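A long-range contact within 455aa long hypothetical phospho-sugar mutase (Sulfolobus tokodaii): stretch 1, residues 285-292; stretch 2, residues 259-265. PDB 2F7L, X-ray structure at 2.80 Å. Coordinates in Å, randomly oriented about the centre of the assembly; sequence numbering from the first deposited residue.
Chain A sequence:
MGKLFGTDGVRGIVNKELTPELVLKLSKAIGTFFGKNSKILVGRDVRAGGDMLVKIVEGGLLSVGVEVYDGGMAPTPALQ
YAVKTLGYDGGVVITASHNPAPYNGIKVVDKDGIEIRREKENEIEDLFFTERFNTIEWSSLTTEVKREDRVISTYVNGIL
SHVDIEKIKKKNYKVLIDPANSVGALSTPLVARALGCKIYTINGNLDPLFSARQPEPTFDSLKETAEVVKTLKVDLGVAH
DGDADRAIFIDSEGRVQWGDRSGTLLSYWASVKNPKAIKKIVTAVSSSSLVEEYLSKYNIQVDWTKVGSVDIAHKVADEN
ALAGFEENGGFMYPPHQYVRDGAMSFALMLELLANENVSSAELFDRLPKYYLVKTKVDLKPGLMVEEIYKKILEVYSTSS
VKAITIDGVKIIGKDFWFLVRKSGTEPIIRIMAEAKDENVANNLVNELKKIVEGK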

ATOM      1  N   VAL A 285       2.126  10.943   8.232  1.00 31.87           N
ATOM      2  CA  VAL A 285       2.626  11.274   9.558  1.00 31.26           C
ATOM      3  C   VAL A 285       3.013  10.044  10.372  1.00 31.00           C
ATOM      4  O   VAL A 285       3.549  10.171  11.461  1.00 30.74           O
ATOM      5  CB  VAL A 285       1.573  12.102  10.323  1.00 30.79           C
ATOM      6  CG1 VAL A 285       1.531  13.530   9.766  1.00 28.89           C
ATOM      7  CG2 VAL A 285       0.200  11.443  10.188  1.00 29.26           C
ATOM      8  N   SER A 286       2.743   8.862   9.832  1.00 31.62           N
ATOM      9  CA  SER A 286       3.079   7.596  10.481  1.00 32.12           C
ATOM     10  C   SER A 286       4.548   7.259  10.177  1.00 32.87           C
ATOM     11  O   SER A 286       5.146   6.365  10.784  1.00 32.68           O
ATOM     12  CB  SER A 286       2.150   6.486   9.968  1.00 31.79           C
ATOM     13  OG  SER A 286       2.087   6.465   8.544  1.00 32.76           O
ATOM     14  N   SER A 287       5.121   7.999   9.229  1.00 34.10           N
ATOM     15  CA  SER A 287       6.517   7.828   8.818  1.00 34.41           C
ATOM     16  C   SER A 287       7.508   8.492   9.785  1.00 35.00           C
ATOM     17  O   SER A 287       7.228   9.556  10.363  1.00 34.00           O
ATOM     18  CB  SER A 287       6.718   8.415   7.415  1.00 34.24           C
ATOM     19  OG  SER A 287       6.377   7.491   6.407  1.00 33.78           O
ATOM     20  N   SER A 288       8.669   7.857   9.944  1.00 35.47           N
ATOM     21  CA  SER A 288       9.719   8.365  10.819  1.00 37.21           C
ATOM     22  C   SER A 288      10.243   9.681  10.298  1.00 37.98           C
ATOM     23  O   SER A 288      10.323   9.858   9.095  1.00 38.37           O
ATOM     24  CB  SER A 288      10.878   7.380  10.875  1.00 38.25           C
ATOM     25  OG  SER A 288      12.054   8.005  11.364  1.00 38.81           O
ATOM     26  N   SER A 289      10.609  10.597  11.195  1.00 39.51           N
ATOM     27  CA  SER A 289      11.134  11.910  10.787  1.00 40.64           C
ATOM     28  C   SER A 289      12.504  11.740  10.131  1.00 40.98           C
ATOM     29  O   SER A 289      13.023  12.644   9.469  1.00 40.68           O
ATOM     30  CB  SER A 289      11.220  12.863  11.988  1.00 40.37           C
ATOM     31  OG  SER A 289      12.051  12.338  13.000  1.00 40.81           O
ATOM     32  N   LEU A 290      13.076  10.563  10.331  1.00 41.85           N
ATOM     33  CA  LEU A 290      14.345  10.185   9.732  1.00 43.94           C
ATOM     34  C   LEU A 290      14.339  10.576   8.235  1.00 45.10           C
ATOM     35  O   LEU A 290      15.364  10.973   7.667  1.00 44.78           O
ATOM     36  CB  LEU A 290      14.506   8.670   9.917  1.00 44.08           C
ATOM     37  CG  LEU A 290      15.140   7.657   8.969  1.00 44.09           C
ATOM     38  CD1 LEU A 290      14.818   6.303   9.572  1.00 44.18           C
ATOM     39  CD2 LEU A 290      14.591   7.721   7.549  1.00 43.77           C
ATOM     40  N   VAL A 291      13.169  10.462   7.612  1.00 46.23           N
ATOM     41  CA  VAL A 291      13.006  10.800   6.211  1.00 47.44           C
ATOM     42  C   VAL A 291      13.466  12.241   5.940  1.00 48.38           C
ATOM     43  O   VAL A 291      14.162  12.502   4.949  1.00 48.34           O
ATOM     44  CB  VAL A 291      11.525  10.615   5.770  1.00 47.70           C
ATOM     45  CG1 VAL A 291      10.618  11.508   6.596  1.00 48.22           C
ATOM     46  CG2 VAL A 291      11.364  10.933   4.276  1.00 47.98           C
ATOM     47  N   GLU A 292      13.091  13.180   6.810  1.00 49.29           N
ATOM     48  CA  GLU A 292      13.509  14.574   6.621  1.00 50.38           C
ATOM     49  C   GLU A 292      15.010  14.709   6.748  1.00 50.46           C
ATOM     50  O   GLU A 292      15.661  15.371   5.942  1.00 49.89           O
ATOM     51  CB  GLU A 292      12.879  15.497   7.654  1.00 50.45           C
ATOM     52  CG  GLU A 292      11.432  15.799   7.438  1.00 51.65           C
ATOM     53  CD  GLU A 292      10.952  16.898   8.360  1.00 52.68           C
ATOM     54  OE1 GLU A 292      11.300  16.862   9.565  1.00 52.62           O
ATOM     55  OE2 GLU A 292      10.222  17.795   7.880  1.00 53.87           O
TER
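Stretch 2 (259-265) GDRSGTL

Stretch 2 packs as a helical segment against the loop-to-helix turn of stretch 1, in a small contact that combines one hydrogen bond, from a backbone amide to an aspartate carboxylate, with apolar and mixed packing around Leu290. The two segments together bury 307 Å², and the touching residues lie at least 26 positions apart in the sequence.

Residues 259-265 adopt helical backbone angles throughout, with Thr264 N donating to Asp260 O at 3.1 Å and Leu265 N to Arg261 O at 3.3 Å. Stretch 1 runs as loop through Ser287 and Ser288, both extended at psi 145°, and then turns into a helix that includes residues 290-292. The two chains advance in the same general direction: Ser287 CA lies 5.8 Å from Asp260 CA, and four residues further along each chain Val291 CA lies 5.6 Å from Thr264 CA. One turn of the stretch 2 helix thus spans the bend of stretch 1, presenting Asp260 and Thr264 to it.

At the first of these positions, Asp260 points its CA-to-CB bond toward stretch 1 and accepts a hydrogen bond from the main chain, Ser288 N to Asp260 OD1, at 2.9 Å with an angle of 159° at the hydrogen. The other carboxylate oxygen is engaged within its own stretch, where Asp260 OD2 forms a salt bridge with Arg261 NH1 at 2.5 Å. Ser288 has a second role, since Ser288 OG accepts from Leu290 N at 2.9 Å and caps the turn into the helix. The same residue therefore joins the loop to Asp260 through its amide and supports the following turn through its hydroxyl. Beside it, Ser287 OG approaches Asp260 CB to 3.8 Å.

Leu290 gives up more surface to the contact than any other residue of stretch 1. Its side chain reaches two residues of the opposing helix: Leu290 CD1 comes within 3.3 Å of Arg261 CD, while Leu290 CD2 lies 3.6 Å from Thr264 OG1. The CA-to-CB bond of Arg261 points away from stretch 1, but the chain folds back through m rotamers at chi1 and chi2, so that its end comes nearer and the guanidinium meets Leu290 CD1 obliquely.

Thr264 closes the contact at the second position, with its CA-to-CB bond directed toward stretch 1. Val291 CB rests 3.5 Å from Thr264 OG1, a packing contact; the hydroxyl donates its hydrogen bond back along its own helix, from Thr264 OG1 to Asp260 O at 2.8 Å. The CA-to-CB bonds of Ser289 and Glu292 point away, and neither residue touches stretch 2.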

ATOM      1  N   GLY A 259       8.991  -0.012   6.028  1.00 35.63           N
ATOM      2  CA  GLY A 259       8.554   0.708   4.854  1.00 36.61           C
ATOM      3  C   GLY A 259       9.068   2.112   4.646  1.00 36.99           C
ATOM      4  O   GLY A 259       9.278   2.513   3.507  1.00 37.73           O
ATOM      5  N   ASP A 260       9.241   2.876   5.719  1.00 37.15           N
ATOM      6  CA  ASP A 260       9.739   4.239   5.586  1.00 37.16           C
ATOM      7  C   ASP A 260      11.276   4.311   5.441  1.00 37.04           C
ATOM      8  O   ASP A 260      11.815   5.297   4.923  1.00 36.40           O
ATOM      9  CB  ASP A 260       9.248   5.103   6.761  1.00 37.63           C
ATOM     10  CG  ASP A 260       9.441   4.430   8.118  1.00 38.15           C
ATOM     11  OD1 ASP A 260       9.128   5.067   9.144  1.00 38.90           O
ATOM     12  OD2 ASP A 260       9.901   3.273   8.170  1.00 37.98           O
ATOM     13  N   ARG A 261      11.981   3.269   5.879  1.00 36.99           N
ATOM     14  CA  ARG A 261      13.437   3.248   5.739  1.00 37.19           C
ATOM     15  C   ARG A 261      13.741   3.085   4.240  1.00 36.54           C
ATOM     16  O   ARG A 261      14.555   3.813   3.663  1.00 36.38           O
ATOM     17  CB  ARG A 261      14.052   2.073   6.509  1.00 38.39           C
ATOM     18  CG  ARG A 261      13.684   1.974   7.985  1.00 38.78           C
ATOM     19  CD  ARG A 261      14.157   3.172   8.694  1.00 40.09           C
ATOM     20  NE  ARG A 261      13.944   3.124  10.138  1.00 41.59           N
ATOM     21  CZ  ARG A 261      12.760   3.065  10.727  1.00 41.76           C
ATOM     22  NH1 ARG A 261      11.659   3.027  10.000  1.00 43.45           N
ATOM     23  NH2 ARG A 261      12.678   3.111  12.046  1.00 42.12           N
ATOM     24  N   SER A 262      13.073   2.120   3.616  1.00 35.79           N
ATOM     25  CA  SER A 262      13.269   1.865   2.200  1.00 35.37           C
ATOM     26  C   SER A 262      12.525   2.876   1.340  1.00 35.65           C
ATOM     27  O   SER A 262      12.856   3.063   0.169  1.00 36.14           O
ATOM     28  CB  SER A 262      12.833   0.442   1.842  1.00 34.07           C
ATOM     29  OG  SER A 262      11.494   0.202   2.207  1.00 33.01           O
ATOM     30  N   GLY A 263      11.527   3.533   1.918  1.00 35.52           N
ATOM     31  CA  GLY A 263      10.775   4.517   1.168  1.00 35.85           C
ATOM     32  C   GLY A 263      11.675   5.711   0.980  1.00 37.33           C
ATOM     33  O   GLY A 263      11.647   6.385  -0.049  1.00 37.86           O
ATOM     34  N   THR A 264      12.490   5.963   1.998  1.00 38.65           N
ATOM     35  CA  THR A 264      13.437   7.078   2.005  1.00 39.80           C
ATOM     36  C   THR A 264      14.563   6.852   0.981  1.00 39.75           C
ATOM     37  O   THR A 264      14.879   7.734   0.193  1.00 38.90           O
ATOM     38  CB  THR A 264      14.031   7.266   3.435  1.00 40.03           C
ATOM     39  OG1 THR A 264      13.020   7.785   4.307  1.00 38.84           O
ATOM     40  CG2 THR A 264      15.212   8.215   3.410  1.00 40.65           C
ATOM     41  N   LEU A 265      15.148   5.658   1.016  1.00 40.79           N
ATOM     42  CA  LEU A 265      16.212   5.254   0.097  1.00 41.34           C
ATOM     43  C   LEU A 265      15.701   5.326  -1.348  1.00 42.17           C
ATOM     44  O   LEU A 265      16.397   5.800  -2.245  1.00 43.22           O
ATOM     45  CB  LEU A 265      16.628   3.816   0.430  1.00 40.78           C
ATOM     46  CG  LEU A 265      18.033   3.499   0.953  1.00 40.65           C
ATOM     47  CD1 LEU A 265      18.614   4.695   1.653  1.00 40.94           C
ATOM     48  CD2 LEU A 265      17.974   2.301   1.889  1.00 39.64           C
TER